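Local atomic coordinates of ALBA-Domain Protein (Trypanosoma brucei, PDB entry 7DL8), a protein that probably binds RNA, as expected of a member of the Alba family. Residues I49-V53 against D86-I90. Residues are numbered along the deposited sequence; the frame is centred on the assembly and turned at random.
Sequences INEAV and DKIEI
The carboxylate of Asp86 has its main partner in the same chain: OD1 forms a salt bridge with NE of Arg74, on strand 65-76, and the end of the side chain leads away from the helix. Against the backbone of Asp86 lies Ile49, whose CD1 comes to 3.6 Å from the carbonyl O of Asp86. With chi1 at -75° and the chain extended past CG1, this branch of Ile49 reaches across to the strand, leaning back toward its Asp86 end. The other branch turns to Ile88: Ile49 CG2 lies with its flank against Ile88 CG2, 3.7 Å away, where the side chains cross at a slant. Ile88 sets CG1 anti to its backbone N (chi1 -161°), which sends CD1 on to Val53, where it sits 4.1 Å from CG2 of that valine; the two side chains cross nearly at right angles. Ala52 CB rests on Ile88 CG2 from the helix side at 4.2 Å. This is the alpha/beta packing of the Alba domain: helix 49-61 lies over strand 84-94, a central strand of the four-stranded mixed sheet, the two segments running almost parallel at 10° with their axes 8.7 Å apart. Ala44 and Val42 on strand 39-45 hydrogen-bond to the backbones of Ile88 and Ile90, keeping both isoleucines in the sheet. Further along, Ile90 CD1 makes van der Waals contact with the carbonyl O of Ala52 at 3.9 Å and apolar contact with Val53 CG2 at 4.4 Å. A second subunit closes over the start of the helix, its Asn50 packing on Ile49 and its Asp86 on Val53.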
loop_
_atom_site.group_PDB
_atom_site.type_symbol
_atom_site.label_atom_id
_atom_site.label_comp_id
_atom_site.label_asym_id
_atom_site.label_seq_id
_atom_site.Cartn_x
_atom_site.Cartn_y
_atom_site.Cartn_z
ATOM N N ILE A 49 4.984 3.783 4.760
ATOM C CA ILE A 49 5.759 4.971 4.407
ATOM C C ILE A 49 5.005 5.834 3.402
ATOM O O ILE A 49 5.009 7.067 3.497
ATOM C CB ILE A 49 7.146 4.555 3.878
ATOM C CG1 ILE A 49 8.046 4.110 5.034
ATOM C CG2 ILE A 49 7.792 5.686 3.091
ATOM C CD1 ILE A 49 9.366 3.519 4.589
ATOM N N ASN A 50 4.334 5.204 2.435
ATOM C CA ASN A 50 3.554 5.969 1.466
ATOM C C ASN A 50 2.394 6.688 2.144
ATOM O O ASN A 50 2.074 7.831 1.797
ATOM C CB ASN A 50 3.063 5.061 0.335
ATOM C CG ASN A 50 1.974 4.108 0.776
ATOM O OD1 ASN A 50 2.111 3.415 1.782
ATOM N ND2 ASN A 50 0.883 4.068 0.020
ATOM N N GLU A 51 1.746 6.030 3.110
ATOM C CA GLU A 51 0.633 6.652 3.820
ATOM C C GLU A 51 1.088 7.871 4.614
ATOM O O GLU A 51 0.338 8.846 4.736
ATOM C CB GLU A 51 -0.031 5.627 4.742
ATOM C CG GLU A 51 -1.302 6.110 5.422
ATOM C CD GLU A 51 -1.797 5.142 6.484
ATOM O OE1 GLU A 51 -1.339 3.980 6.489
ATOM O OE2 GLU A 51 -2.639 5.544 7.315
ATOM N N ALA A 52 2.308 7.837 5.160
ATOM C CA ALA A 52 2.853 9.019 5.820
ATOM C C ALA A 52 3.063 10.160 4.835
ATOM O O ALA A 52 2.933 11.331 5.208
ATOM C CB ALA A 52 4.168 8.679 6.519
ATOM N N VAL A 53 3.398 9.840 3.584
ATOM C CA VAL A 53 3.568 10.873 2.570
ATOM C C VAL A 53 2.220 11.483 2.207
ATOM O O VAL A 53 2.108 12.696 1.991
ATOM C CB VAL A 53 4.283 10.292 1.336
ATOM C CG1 VAL A 53 4.220 11.262 0.164
ATOM C CG2 VAL A 53 5.728 9.951 1.673
ATOM N N ASP A 86 12.456 -0.332 7.073
ATOM C CA ASP A 86 12.791 1.018 6.644
ATOM C C ASP A 86 11.777 2.017 7.183
ATOM O O ASP A 86 10.612 1.688 7.422
ATOM C CB ASP A 86 12.856 1.098 5.120
ATOM C CG ASP A 86 14.016 0.307 4.549
ATOM O OD1 ASP A 86 15.129 0.395 5.109
ATOM O OD2 ASP A 86 13.811 -0.413 3.553
ATOM N N LYS A 87 12.236 3.252 7.374
ATOM C CA LYS A 87 11.457 4.278 8.048
ATOM C C LYS A 87 11.653 5.627 7.373
ATOM O O LYS A 87 12.770 5.976 6.980
ATOM C CB LYS A 87 11.855 4.356 9.528
ATOM C CG LYS A 87 11.421 5.613 10.254
ATOM C CD LYS A 87 11.921 5.588 11.688
ATOM C CE LYS A 87 11.536 6.849 12.439
ATOM N NZ LYS A 87 12.251 6.948 13.743
ATOM N N ILE A 88 10.563 6.379 7.240
ATOM C CA ILE A 88 10.601 7.755 6.761
ATOM C C ILE A 88 10.184 8.666 7.907
ATOM O O ILE A 88 9.429 8.263 8.799
ATOM C CB ILE A 88 9.698 7.966 5.524
ATOM C CG1 ILE A 88 10.090 9.242 4.776
ATOM C CG2 ILE A 88 8.228 8.012 5.922
ATOM C CD1 ILE A 88 9.368 9.425 3.458
ATOM N N GLU A 89 10.705 9.892 7.901
ATOM C CA GLU A 89 10.387 10.877 8.932
ATOM C C GLU A 89 10.320 12.254 8.286
ATOM O O GLU A 89 11.332 12.759 7.791
ATOM C CB GLU A 89 11.414 10.857 10.063
ATOM C CG GLU A 89 11.087 11.812 11.200
ATOM C CD GLU A 89 12.122 11.787 12.306
ATOM O OE1 GLU A 89 13.200 12.395 12.127
ATOM O OE2 GLU A 89 11.858 11.160 13.353
ATOM N N ILE A 90 9.132 12.854 8.287
ATOM C CA ILE A 90 8.904 14.179 7.723
ATOM C C ILE A 90 8.661 15.156 8.863
ATOM O O ILE A 90 7.786 14.930 9.709
ATOM C CB ILE A 90 7.719 14.177 6.740
ATOM C CG1 ILE A 90 7.957 13.159 5.623
ATOM C CG2 ILE A 90 7.501 15.569 6.165
ATOM C CD1 ILE A 90 6.747 12.309 5.304
#